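Local coordinates for protein DnaJ homolog subfamily C member 3 (Mus musculus, PDB 3IEG) that acts as a co-chaperone in the unfolded protein response, binding misfolded proteins through its tetratricopeptide repeats and inhibiting the eIF2-alpha kinase GCN2, at residues K62-K67 against T71-Q76; T45-M50 against L57-K62; E243-G248 against C279-K284; E258-T263 against V272-R277; D129-A134 against A161-K166. All coordinates share one frame; numbering follows the deposited sequence.

Followed from the N terminus, the chain first closes contact 2, a short loop joining helix 37-50 to helix 53-66 within TPR 2. Contact 1 comes next, in series, and passes from helix 53-66 to helix 71-84 of TPR 3; the two share Lys62 and touch through Leu60 and Gln76. Contact 5 closes a longer loop from the end of helix 104-132 to helix 154-166, joining TPR 4 to TPR 5. On the other side of the chain's centre from contacts 1 and 2, contact 3 ties helix 222-246 to helix 268-284, and the shorter loop of contact 4, from helix 250-263 to helix 268-284, falls within its span.

Contact 1: residues K62-K67 against T71-Q76; sequences KVIALK and TAARLQ
Val63 and Ile64 meet Ala73 and Arg74 in a buried helix-to-helix contact of the tetratricopeptide repeat (TPR) array, where the end of helix 53-66 in TPR 2 is followed, after a short turn, by helix 71-84 in TPR 3. The two helical segments run at 140° to each other, with axes 9.1 Å apart at closest approach. Ala73 presents a lone methyl to the facing helix, and Val63 CG1 rests 3.9 Å from Ala73 CB. Ile64 divides its branches: its CD1 reaches over the opposite backbone, 3.7 Å from Arg74 CA, while its CG2 lies over one face of the guanidinium, 3.3 Å from Arg74 NH2. A bend in the arginine chain (chi3 -95°) carries the flat group round to that methyl, and a hydrogen bond from Arg74 NH1 to Met68 O anchors it to the connecting turn. With an alanine in place of Ile64 both branches vanish, which would probably open a gap between the helices and strip the guanidinium face of its apolar cover. Between these two ends of the isoleucine, Ile64 CG1 passes 4.3 Å from Ala73 CB.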
# COMPACT_ATOMS: atom_id res chain seq x y z
N LYS A 62 8.64 17.85 27.33
CA LYS A 62 9.56 18.06 28.43
C LYS A 62 9.49 19.51 28.91
O LYS A 62 9.37 19.78 30.10
CB LYS A 62 10.98 17.70 28.02
CG LYS A 62 12.02 17.90 29.13
CD LYS A 62 11.89 16.89 30.25
CE LYS A 62 12.94 17.14 31.32
NZ LYS A 62 12.86 16.12 32.41
N VAL A 63 9.54 20.45 27.97
CA VAL A 63 9.51 21.86 28.32
C VAL A 63 8.27 22.17 29.12
O VAL A 63 8.32 22.84 30.14
CB VAL A 63 9.57 22.77 27.08
CG1 VAL A 63 9.35 24.23 27.47
CG2 VAL A 63 10.90 22.59 26.38
N ILE A 64 7.14 21.66 28.65
CA ILE A 64 5.88 21.93 29.28
C ILE A 64 5.88 21.33 30.69
O ILE A 64 5.45 21.98 31.63
CB ILE A 64 4.73 21.40 28.42
CG1 ILE A 64 4.68 22.23 27.13
CG2 ILE A 64 3.40 21.47 29.15
CD1 ILE A 64 4.12 21.48 25.96
N ALA A 65 6.41 20.12 30.83
CA ALA A 65 6.52 19.49 32.14
C ALA A 65 7.29 20.38 33.13
O ALA A 65 6.90 20.50 34.28
CB ALA A 65 7.16 18.11 32.03
N LEU A 66 8.36 21.01 32.65
CA LEU A 66 9.19 21.89 33.47
C LEU A 66 8.61 23.29 33.67
O LEU A 66 8.85 23.92 34.69
CB LEU A 66 10.58 22.04 32.84
CG LEU A 66 11.52 20.84 32.93
CD1 LEU A 66 12.67 21.05 31.97
CD2 LEU A 66 12.03 20.64 34.35
N LYS A 67 7.85 23.76 32.68
CA LYS A 67 7.44 25.15 32.67
C LYS A 67 6.06 25.25 32.05
O LYS A 67 5.94 25.56 30.87
CB LYS A 67 8.45 25.98 31.87
CG LYS A 67 8.57 27.44 32.29
CD LYS A 67 9.43 27.60 33.55
CE LYS A 67 9.32 29.00 34.13
NZ LYS A 67 7.91 29.36 34.53
N THR A 71 4.08 29.31 27.00
CA THR A 71 3.04 29.23 26.00
C THR A 71 3.50 28.78 24.59
O THR A 71 2.84 27.98 23.95
CB THR A 71 2.09 30.45 26.04
OG1 THR A 71 1.81 30.92 24.71
CG2 THR A 71 2.66 31.57 26.89
N ALA A 72 4.65 29.27 24.14
CA ALA A 72 5.16 28.96 22.79
C ALA A 72 5.36 27.47 22.52
O ALA A 72 5.06 26.99 21.44
CB ALA A 72 6.45 29.73 22.51
N ALA A 73 5.86 26.74 23.51
CA ALA A 73 6.11 25.31 23.37
C ALA A 73 4.81 24.52 23.32
O ALA A 73 4.72 23.54 22.58
CB ALA A 73 6.98 24.81 24.49
N ARG A 74 3.82 24.95 24.10
CA ARG A 74 2.53 24.30 24.11
C ARG A 74 1.80 24.55 22.80
O ARG A 74 1.16 23.64 22.26
CB ARG A 74 1.70 24.73 25.32
CG ARG A 74 0.36 24.02 25.40
CD ARG A 74 -0.44 24.37 26.64
NE ARG A 74 -0.22 23.40 27.70
CZ ARG A 74 0.23 23.73 28.90
NH1 ARG A 74 0.47 25.00 29.16
NH2 ARG A 74 0.43 22.82 29.83
N LEU A 75 1.90 25.76 22.27
CA LEU A 75 1.29 26.02 20.98
C LEU A 75 1.84 25.05 19.93
O LEU A 75 1.07 24.47 19.17
CB LEU A 75 1.48 27.47 20.55
CG LEU A 75 0.94 27.83 19.16
CD1 LEU A 75 -0.56 27.65 19.07
CD2 LEU A 75 1.33 29.24 18.77
N GLN A 76 3.16 24.86 19.92
CA GLN A 76 3.80 23.96 18.96
C GLN A 76 3.34 22.51 19.10
O GLN A 76 3.06 21.85 18.11
CB GLN A 76 5.34 24.06 19.04
CG GLN A 76 5.95 25.40 18.58
CD GLN A 76 5.43 25.87 17.23
OE1 GLN A 76 5.23 25.08 16.31
NE2 GLN A 76 5.20 27.16 17.10

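Contact 2: residues T45-M50 against L57-K62; sequences TVFLAM and LPDLTK
Phe47 and Asp59 form the closer half of this contact, Leu48 and Leu60 the looser half. On the close side, Asp59 OD2 stands at the edge of the phenylalanine ring, near its plane, 3.7 Å from Phe47 CE1. Ring and carboxylate planes are 35° apart, and the two side chains cross at about a right angle. The ring hydrogens, slightly positive, thus face a carboxylate oxygen, probably a mildly favourable arrangement. The charge itself has a stronger mate one turn earlier on the facing helix, for Asp59 OD2 also makes a salt bridge with Arg43 NE. With CG beside the backbone N (chi1 -67°), the buried Asp59 reaches the ring and the arginine together.

Helices 37-50 and 53-66 are the antiparallel pair that makes up TPR 2, one of the two repeats within which a hydrophobic groove binds misfolded proteins. Their backbones stay well apart here: the nearest CA atoms, those of Phe47 and Leu57, are 9.1 Å from each other, and small residues such as Ala44 and Ala56 fill in between.

The other half is more widely spaced, though it buries about as much surface. Leu48, partly exposed, only brings Leu48 CD2 to within 4.3 Å of Leu60 CD1, methyl against methyl. Leu60 is itself buried, because Gln76 and Leu80 of helix 71-84 pack on it from the next repeat, whereas Pro58, one residue before Asp59, lies exposed to solvent.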
# COMPACT_ATOMS: atom_id res chain seq x y z
N THR A 45 12.96 23.49 18.58
CA THR A 45 12.77 24.38 17.42
C THR A 45 13.68 23.96 16.27
O THR A 45 13.30 24.11 15.11
CB THR A 45 12.91 25.89 17.75
OG1 THR A 45 14.23 26.17 18.22
CG2 THR A 45 11.92 26.31 18.82
N VAL A 46 14.86 23.42 16.58
CA VAL A 46 15.75 22.85 15.53
C VAL A 46 15.14 21.62 14.84
O VAL A 46 15.00 21.62 13.62
CB VAL A 46 17.22 22.60 16.02
CG1 VAL A 46 17.97 21.76 15.03
CG2 VAL A 46 17.95 23.91 16.20
N PHE A 47 14.75 20.60 15.61
CA PHE A 47 13.97 19.49 15.05
C PHE A 47 12.76 19.99 14.23
O PHE A 47 12.45 19.45 13.16
CB PHE A 47 13.49 18.51 16.14
CG PHE A 47 14.58 17.64 16.74
CD1 PHE A 47 14.70 17.52 18.12
CD2 PHE A 47 15.48 16.94 15.93
CE1 PHE A 47 15.70 16.71 18.69
CE2 PHE A 47 16.49 16.14 16.49
CZ PHE A 47 16.59 16.02 17.89
N LEU A 48 12.08 21.03 14.72
CA LEU A 48 10.93 21.56 14.00
C LEU A 48 11.36 22.12 12.64
O LEU A 48 10.70 21.86 11.63
CB LEU A 48 10.19 22.60 14.83
CG LEU A 48 8.83 22.22 15.44
CD1 LEU A 48 8.48 20.72 15.35
CD2 LEU A 48 8.68 22.72 16.88
N ALA A 49 12.47 22.86 12.62
CA ALA A 49 13.00 23.45 11.39
C ALA A 49 13.44 22.39 10.37
O ALA A 49 13.24 22.55 9.18
CB ALA A 49 14.13 24.40 11.70
N MSE A 50 14.03 21.30 10.86
CA MSE A 50 14.31 20.13 10.04
C MSE A 50 13.01 19.43 9.62
O MSE A 50 12.98 18.66 8.65
CB MSE A 50 15.16 19.13 10.82
CG MSE A 50 16.54 19.63 11.22
SE MSE A 50 17.54 18.31 12.29
CE MSE A 50 19.34 19.05 12.09
N LEU A 57 8.59 16.37 19.54
CA LEU A 57 7.54 16.16 20.55
C LEU A 57 8.07 15.86 21.97
O LEU A 57 7.75 16.59 22.90
CB LEU A 57 6.50 15.14 20.08
CG LEU A 57 5.39 14.73 21.06
CD1 LEU A 57 4.49 15.90 21.42
CD2 LEU A 57 4.54 13.58 20.49
N PRO A 58 8.91 14.81 22.14
CA PRO A 58 9.39 14.61 23.51
C PRO A 58 10.04 15.84 24.15
O PRO A 58 9.88 16.05 25.34
CB PRO A 58 10.39 13.45 23.38
CG PRO A 58 10.62 13.29 21.89
CD PRO A 58 9.40 13.78 21.21
N ASP A 59 10.74 16.66 23.37
CA ASP A 59 11.33 17.88 23.92
C ASP A 59 10.28 18.94 24.23
O ASP A 59 10.36 19.63 25.24
CB ASP A 59 12.43 18.46 23.01
CG ASP A 59 13.66 17.57 22.93
OD1 ASP A 59 13.82 16.67 23.77
OD2 ASP A 59 14.48 17.77 22.01
N LEU A 60 9.28 19.06 23.37
CA LEU A 60 8.19 19.97 23.62
C LEU A 60 7.47 19.62 24.91
O LEU A 60 7.29 20.48 25.77
CB LEU A 60 7.21 20.01 22.46
CG LEU A 60 7.73 20.79 21.25
CD1 LEU A 60 6.81 20.59 20.07
CD2 LEU A 60 7.88 22.28 21.57
N THR A 61 7.11 18.35 25.08
CA THR A 61 6.42 17.95 26.30
C THR A 61 7.34 18.01 27.53
O THR A 61 6.88 18.22 28.65
CB THR A 61 5.68 16.58 26.22
OG1 THR A 61 6.40 15.57 26.94
CG2 THR A 61 5.42 16.13 24.81
N LYS A 62 8.64 17.85 27.33
CA LYS A 62 9.56 18.06 28.43
C LYS A 62 9.49 19.51 28.91
O LYS A 62 9.37 19.78 30.10
CB LYS A 62 10.98 17.70 28.02
CG LYS A 62 12.02 17.90 29.13
CD LYS A 62 11.89 16.89 30.25
CE LYS A 62 12.94 17.14 31.32
NZ LYS A 62 12.86 16.12 32.41

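Contact 3: residues E243-G248 against C279-K284; sequences ELIRDG and CHCFSK
Ile245 is the residue through which segment 243-248 reaches His280 and Cys281, and its neighbours in sequence show how the end of helix 222-246 is finished around it. Glu243, exposed, sends its carboxylate toward Arg246, in a long ion pair of 3.6 Å between Glu243 OE1 and Arg246 NH2. Leu244 packs instead on Lys256 of helix 250-263. Ile245 comes next and divides its methyls between two partners. Its CD1 lies at the edge of the imidazole, near the ring plane and 3.5 Å from His280 NE2, while its CG2 is 4.1 Å from Cys281 SG. The histidine is steadied from elsewhere: ND1 is hydrogen-bonded to Asp311 OD2, and Lys284 CG rests over one ring face. With CG anti to the backbone N (chi1 -173°), the ring is held out toward the isoleucine.

Arg246 then grips Asp247 side-on. Arg246 NE binds Asp247 OD1 at 2.9 Å, from above the carboxylate plane, and Arg246 NH2 meets Asp247 OD2 at 3.0 Å in a nearly straight bond (174°) lying in the guanidinium plane. Gly248 ends the helix in a Schellman motif, its positive phi (72°) allowing Arg249 N to turn back to Leu244 O.

The cross-contact is thus light and mostly apolar. It joins a helix end in TPR 7 to a helix in TPR 8, the packing of one repeat's first helix on that of the next by which TPR arrays build their superhelix.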
# COMPACT_ATOMS: atom_id res chain seq x y z
N GLU A 243 8.60 -22.78 -14.47
CA GLU A 243 9.88 -23.36 -14.79
C GLU A 243 9.72 -24.56 -15.74
O GLU A 243 10.45 -24.71 -16.72
CB GLU A 243 10.59 -23.74 -13.50
CG GLU A 243 11.90 -24.42 -13.71
CD GLU A 243 12.81 -24.25 -12.53
OE1 GLU A 243 13.77 -25.06 -12.39
OE2 GLU A 243 12.55 -23.30 -11.74
N LEU A 244 8.73 -25.40 -15.46
CA LEU A 244 8.44 -26.50 -16.34
C LEU A 244 8.04 -26.02 -17.75
O LEU A 244 8.53 -26.59 -18.73
CB LEU A 244 7.42 -27.46 -15.73
CG LEU A 244 7.89 -28.12 -14.43
CD1 LEU A 244 6.71 -28.65 -13.61
CD2 LEU A 244 8.95 -29.21 -14.67
N ILE A 245 7.19 -24.99 -17.86
CA ILE A 245 6.78 -24.57 -19.21
C ILE A 245 7.97 -23.96 -19.97
O ILE A 245 8.02 -24.03 -21.19
CB ILE A 245 5.46 -23.66 -19.33
CG1 ILE A 245 5.80 -22.20 -19.60
CG2 ILE A 245 4.44 -23.82 -18.19
CD1 ILE A 245 5.68 -21.85 -21.04
N ARG A 246 8.93 -23.39 -19.25
CA ARG A 246 10.13 -22.85 -19.86
C ARG A 246 10.98 -23.93 -20.58
O ARG A 246 11.60 -23.67 -21.62
CB ARG A 246 10.96 -22.13 -18.79
CG ARG A 246 12.31 -21.58 -19.27
CD ARG A 246 13.30 -21.48 -18.13
NE ARG A 246 13.55 -22.79 -17.52
CZ ARG A 246 14.16 -22.96 -16.35
NH1 ARG A 246 14.58 -21.91 -15.65
NH2 ARG A 246 14.34 -24.18 -15.87
N ASP A 247 10.98 -25.14 -20.03
CA ASP A 247 11.77 -26.23 -20.59
C ASP A 247 10.97 -27.16 -21.48
O ASP A 247 11.44 -28.26 -21.78
CB ASP A 247 12.38 -27.06 -19.46
CG ASP A 247 13.34 -26.26 -18.61
OD1 ASP A 247 13.89 -25.25 -19.10
OD2 ASP A 247 13.56 -26.66 -17.46
N GLY A 248 9.78 -26.75 -21.89
CA GLY A 248 8.94 -27.58 -22.75
C GLY A 248 8.31 -28.80 -22.10
O GLY A 248 7.77 -29.66 -22.79
N CYS A 279 -4.20 -24.21 -20.67
CA CYS A 279 -4.55 -23.94 -22.06
C CYS A 279 -3.29 -23.78 -22.92
O CYS A 279 -3.21 -24.33 -24.02
CB CYS A 279 -5.46 -22.71 -22.13
SG CYS A 279 -5.40 -21.79 -23.67
N HIS A 280 -2.31 -23.05 -22.39
CA HIS A 280 -1.01 -22.88 -23.03
C HIS A 280 -0.27 -24.21 -23.16
O HIS A 280 0.26 -24.52 -24.21
CB HIS A 280 -0.17 -21.87 -22.25
CG HIS A 280 1.13 -21.51 -22.91
ND1 HIS A 280 1.19 -20.77 -24.07
CD2 HIS A 280 2.41 -21.76 -22.56
CE1 HIS A 280 2.45 -20.59 -24.41
NE2 HIS A 280 3.22 -21.19 -23.51
N CYS A 281 -0.27 -25.00 -22.08
CA CYS A 281 0.41 -26.30 -22.08
C CYS A 281 -0.07 -27.25 -23.16
O CYS A 281 0.73 -27.74 -23.94
CB CYS A 281 0.30 -26.97 -20.72
SG CYS A 281 1.54 -26.36 -19.60
N PHE A 282 -1.37 -27.50 -23.21
CA PHE A 282 -1.93 -28.37 -24.24
C PHE A 282 -1.65 -27.86 -25.66
O PHE A 282 -1.25 -28.63 -26.53
CB PHE A 282 -3.42 -28.64 -23.99
CG PHE A 282 -3.68 -29.67 -22.91
CD1 PHE A 282 -3.33 -31.02 -23.11
CD2 PHE A 282 -4.29 -29.32 -21.72
CE1 PHE A 282 -3.58 -31.99 -22.12
CE2 PHE A 282 -4.54 -30.29 -20.72
CZ PHE A 282 -4.18 -31.62 -20.92
N SER A 283 -1.81 -26.56 -25.89
CA SER A 283 -1.49 -25.95 -27.18
C SER A 283 -0.06 -26.25 -27.64
O SER A 283 0.14 -26.76 -28.74
CB SER A 283 -1.74 -24.44 -27.13
OG SER A 283 -1.58 -23.85 -28.42
N LYS A 284 0.91 -25.93 -26.80
CA LYS A 284 2.33 -26.08 -27.13
C LYS A 284 2.79 -27.54 -27.18
O LYS A 284 3.78 -27.87 -27.85
CB LYS A 284 3.20 -25.29 -26.15
CG LYS A 284 3.13 -23.78 -26.30
CD LYS A 284 3.77 -23.27 -27.60
CE LYS A 284 3.79 -21.73 -27.63
NZ LYS A 284 3.61 -21.15 -29.00

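Contact 4: residues E258-T263 against V272-R277; sequences ESVMKT and VRSKER
Met261 and Ser274 bury the most surface of any residues here, and Lys275 adds a smaller share. Met261, present as selenomethionine, lays its chain along the serine: Met261 CG sits 3.7 Å from Ser274 CB, and the selenium follows, with Met261 SE 3.9 Å from the same carbon. The chain is extended to the selenium (chi2 165°), and Met261 SE lies 4.4 Å from Lys275 CG; the lysine takes part through its aliphatic stem. Its charged end belongs to another neighbour, since Lys275 NZ makes a salt bridge with Glu297.

Ser274 is small enough to let the backbones come near, its CA being 7.0 Å from that of Met261. The hydroxyl does not pair across the interface. It bonds instead to Tyr270 O one turn back in its own helix, which satisfies a buried polar atom, and it is flanked by an apolar group, Val260 CG1, at 3.4 Å from Ser274 OG. The two segments are almost exactly antiparallel, at 173°, with axes 9.4 Å apart.

In the TPR array this is the step from helix 250-263 of TPR 7 to helix 268-284 of TPR 8. Val260 continues onto Leu234 and Leu237 of helix 222-246, while Lys275 and Glu276 face helix 288-301 through Val298, so the pair stands between the helix before it and the helix after it.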
# COMPACT_ATOMS: atom_id res chain seq x y z
N GLU A 258 -2.39 -28.27 -11.90
CA GLU A 258 -3.49 -29.03 -11.35
C GLU A 258 -3.43 -28.94 -9.83
O GLU A 258 -4.44 -28.68 -9.18
CB GLU A 258 -3.42 -30.49 -11.79
CG GLU A 258 -4.74 -31.09 -12.25
CD GLU A 258 -5.07 -30.77 -13.71
OE1 GLU A 258 -4.96 -31.68 -14.57
OE2 GLU A 258 -5.44 -29.61 -13.99
N SER A 259 -2.24 -29.12 -9.27
CA SER A 259 -2.10 -29.07 -7.83
C SER A 259 -2.16 -27.63 -7.30
O SER A 259 -2.56 -27.41 -6.16
CB SER A 259 -0.84 -29.79 -7.38
OG SER A 259 0.28 -29.22 -8.00
N VAL A 260 -1.79 -26.65 -8.13
CA VAL A 260 -1.98 -25.24 -7.79
C VAL A 260 -3.45 -24.93 -7.48
O VAL A 260 -3.74 -24.27 -6.50
CB VAL A 260 -1.40 -24.30 -8.87
CG1 VAL A 260 -1.85 -22.85 -8.66
CG2 VAL A 260 0.11 -24.38 -8.88
N MSE A 261 -4.37 -25.42 -8.32
CA MSE A 261 -5.80 -25.28 -8.05
C MSE A 261 -6.30 -26.13 -6.88
O MSE A 261 -7.25 -25.76 -6.21
CB MSE A 261 -6.61 -25.63 -9.29
CG MSE A 261 -6.49 -24.61 -10.38
SE MSE A 261 -7.13 -25.29 -12.09
CE MSE A 261 -8.95 -25.83 -11.58
N LYS A 262 -5.66 -27.27 -6.65
CA LYS A 262 -5.97 -28.08 -5.50
C LYS A 262 -5.68 -27.26 -4.24
O LYS A 262 -6.57 -27.06 -3.41
CB LYS A 262 -5.13 -29.36 -5.49
CG LYS A 262 -5.92 -30.65 -5.32
CD LYS A 262 -6.41 -31.20 -6.67
CE LYS A 262 -6.80 -32.68 -6.59
NZ LYS A 262 -8.06 -32.89 -5.79
N THR A 263 -4.45 -26.75 -4.13
CA THR A 263 -4.01 -26.06 -2.91
C THR A 263 -4.61 -24.66 -2.69
O THR A 263 -4.51 -24.11 -1.59
CB THR A 263 -2.46 -26.19 -2.65
OG1 THR A 263 -1.84 -24.91 -2.57
CG2 THR A 263 -1.80 -26.98 -3.72
N VAL A 272 -8.57 -19.58 -12.59
CA VAL A 272 -8.62 -18.92 -13.91
C VAL A 272 -7.23 -18.77 -14.54
O VAL A 272 -7.04 -19.07 -15.72
CB VAL A 272 -9.30 -17.51 -13.85
CG1 VAL A 272 -9.43 -16.93 -15.24
CG2 VAL A 272 -10.67 -17.59 -13.19
N ARG A 273 -6.28 -18.32 -13.74
CA ARG A 273 -4.92 -18.11 -14.21
C ARG A 273 -4.25 -19.45 -14.50
O ARG A 273 -3.53 -19.58 -15.48
CB ARG A 273 -4.11 -17.31 -13.19
CG ARG A 273 -3.17 -16.28 -13.79
CD ARG A 273 -3.90 -14.99 -14.16
NE ARG A 273 -4.52 -15.11 -15.47
CZ ARG A 273 -5.72 -14.66 -15.79
NH1 ARG A 273 -6.48 -14.04 -14.90
NH2 ARG A 273 -6.17 -14.84 -17.01
N SER A 274 -4.52 -20.45 -13.65
CA SER A 274 -4.00 -21.80 -13.85
C SER A 274 -4.57 -22.44 -15.11
O SER A 274 -3.83 -23.06 -15.87
CB SER A 274 -4.28 -22.69 -12.64
OG SER A 274 -3.49 -22.27 -11.54
N LYS A 275 -5.87 -22.28 -15.33
CA LYS A 275 -6.50 -22.79 -16.54
C LYS A 275 -5.89 -22.16 -17.78
O LYS A 275 -5.61 -22.87 -18.75
CB LYS A 275 -8.01 -22.57 -16.50
CG LYS A 275 -8.81 -23.71 -15.87
CD LYS A 275 -10.32 -23.46 -16.02
CE LYS A 275 -11.15 -24.46 -15.21
NZ LYS A 275 -12.60 -24.33 -15.54
N GLU A 276 -5.65 -20.85 -17.74
CA GLU A 276 -5.01 -20.17 -18.85
C GLU A 276 -3.66 -20.81 -19.22
O GLU A 276 -3.38 -21.08 -20.38
CB GLU A 276 -4.83 -18.68 -18.56
CG GLU A 276 -4.30 -17.92 -19.77
CD GLU A 276 -3.66 -16.59 -19.42
OE1 GLU A 276 -4.34 -15.75 -18.79
OE2 GLU A 276 -2.49 -16.36 -19.82
N ARG A 277 -2.82 -21.05 -18.21
CA ARG A 277 -1.52 -21.67 -18.43
C ARG A 277 -1.66 -23.14 -18.89
O ARG A 277 -0.85 -23.62 -19.69
CB ARG A 277 -0.61 -21.55 -17.19
CG ARG A 277 -0.26 -20.11 -16.76
CD ARG A 277 0.33 -19.28 -17.90
NE ARG A 277 1.77 -19.50 -18.09
CZ ARG A 277 2.41 -19.35 -19.25
NH1 ARG A 277 1.75 -19.01 -20.35
NH2 ARG A 277 3.71 -19.55 -19.33

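Contact 5: residues D129-A134 against A161-K166; sequences DAFDGA and AECFIK
The carbonyl oxygen of Phe131, whose ring crosses to Glu162 and Cys163, accepts a hydrogen bond from Ala134 N, with Phe131 O and Ala134 N 2.8 Å apart. This bond belongs to the Schellman motif that closes helix 104-132: Ala134 takes a positive phi (49°) and Asp135 N turns back to Ala130 O. Across the interface the contact is carried by the ring. Phe131 CG is anti to the backbone N (chi1 -172°), a setting that swings the ring out to the facing helix.

Cys163 SG meets the ring at its edge, 3.7 Å from Phe131 CD1. The sulfur lies 5.0 Å from the centroid and 83° off the normal, a sulfur-aromatic contact in the ring plane. Helix 104-132 ends here in TPR 4 and helix 154-166 opens TPR 5, so these residues pack one repeat's leading helix on that of its successor, the geometry that stacks TPR units into a right-handed superhelix.

Glu162 touches through its aliphatic base, Glu162 CB lying obliquely to the ring at 3.8 Å from Phe131 CE1, while its carboxylate has a weak, long ion pair with Lys193. A serine in place of Phe131 would probably leave Cys163 without its aromatic neighbour and open a gap beside Tyr136, whose ring also meets this one. Cys163 is buried further by Ala139 and Ile140 of helix 136-149.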
# COMPACT_ATOMS: atom_id res chain seq x y z
N ASP A 129 -19.55 7.23 12.63
CA ASP A 129 -20.98 6.94 12.57
C ASP A 129 -21.35 6.26 11.27
O ASP A 129 -22.07 5.27 11.29
CB ASP A 129 -21.83 8.20 12.79
CG ASP A 129 -23.31 7.96 12.53
OD1 ASP A 129 -24.04 7.61 13.50
OD2 ASP A 129 -23.76 8.08 11.36
N ALA A 130 -20.86 6.79 10.15
CA ALA A 130 -21.19 6.23 8.83
C ALA A 130 -20.63 4.82 8.69
O ALA A 130 -21.29 3.94 8.14
CB ALA A 130 -20.68 7.14 7.72
N PHE A 131 -19.42 4.60 9.21
CA PHE A 131 -18.80 3.29 9.22
C PHE A 131 -19.59 2.28 10.06
O PHE A 131 -19.89 1.18 9.59
CB PHE A 131 -17.33 3.39 9.69
CG PHE A 131 -16.57 2.11 9.54
CD1 PHE A 131 -15.93 1.82 8.34
CD2 PHE A 131 -16.50 1.20 10.59
CE1 PHE A 131 -15.22 0.62 8.19
CE2 PHE A 131 -15.81 0.00 10.45
CZ PHE A 131 -15.16 -0.29 9.25
N ASP A 132 -19.94 2.63 11.29
CA ASP A 132 -20.76 1.75 12.12
C ASP A 132 -22.09 1.41 11.45
O ASP A 132 -22.65 0.34 11.69
CB ASP A 132 -21.03 2.36 13.50
CG ASP A 132 -19.82 2.27 14.43
OD1 ASP A 132 -18.98 1.35 14.24
OD2 ASP A 132 -19.72 3.11 15.35
N GLY A 133 -22.58 2.32 10.62
CA GLY A 133 -23.83 2.11 9.90
C GLY A 133 -23.60 1.45 8.56
O GLY A 133 -24.48 1.45 7.70
N ALA A 134 -22.40 0.89 8.38
CA ALA A 134 -21.98 0.22 7.14
C ALA A 134 -22.25 1.05 5.89
O ALA A 134 -22.54 0.50 4.82
CB ALA A 134 -22.58 -1.17 7.04
N ALA A 161 -9.04 2.49 4.79
CA ALA A 161 -8.64 1.29 4.08
C ALA A 161 -9.72 0.20 4.21
O ALA A 161 -10.10 -0.42 3.22
CB ALA A 161 -7.29 0.79 4.59
N GLU A 162 -10.24 0.02 5.43
CA GLU A 162 -11.36 -0.88 5.67
C GLU A 162 -12.50 -0.54 4.73
O GLU A 162 -13.14 -1.43 4.17
CB GLU A 162 -11.87 -0.76 7.09
CG GLU A 162 -11.35 -1.76 8.11
CD GLU A 162 -11.20 -3.17 7.56
OE1 GLU A 162 -12.22 -3.87 7.30
OE2 GLU A 162 -10.04 -3.57 7.38
N CYS A 163 -12.76 0.76 4.55
CA CYS A 163 -13.86 1.16 3.68
C CYS A 163 -13.59 0.66 2.28
O CYS A 163 -14.48 0.12 1.62
CB CYS A 163 -14.03 2.67 3.66
SG CYS A 163 -14.72 3.30 5.15
N PHE A 164 -12.35 0.82 1.84
CA PHE A 164 -11.98 0.47 0.50
C PHE A 164 -12.08 -1.02 0.28
O PHE A 164 -12.56 -1.44 -0.78
CB PHE A 164 -10.59 1.01 0.15
CG PHE A 164 -10.57 2.47 -0.20
CD1 PHE A 164 -9.56 3.31 0.28
CD2 PHE A 164 -11.56 3.03 -1.02
CE1 PHE A 164 -9.55 4.67 -0.05
CE2 PHE A 164 -11.55 4.38 -1.35
CZ PHE A 164 -10.55 5.20 -0.86
N ILE A 165 -11.65 -1.83 1.25
CA ILE A 165 -11.78 -3.27 1.05
C ILE A 165 -13.27 -3.66 0.94
O ILE A 165 -13.64 -4.41 0.05
CB ILE A 165 -10.96 -4.21 2.03
CG1 ILE A 165 -11.86 -5.03 2.94
CG2 ILE A 165 -9.85 -3.47 2.80
CD1 ILE A 165 -12.15 -4.36 4.29
N LYS A 166 -14.11 -3.11 1.82
CA LYS A 166 -15.55 -3.37 1.78
C LYS A 166 -16.17 -2.90 0.47
O LYS A 166 -17.12 -3.48 -0.02
CB LYS A 166 -16.26 -2.65 2.93
CG LYS A 166 -15.99 -3.23 4.30
CD LYS A 166 -16.80 -4.49 4.54
CE LYS A 166 -16.83 -4.80 6.01
NZ LYS A 166 -17.63 -5.99 6.29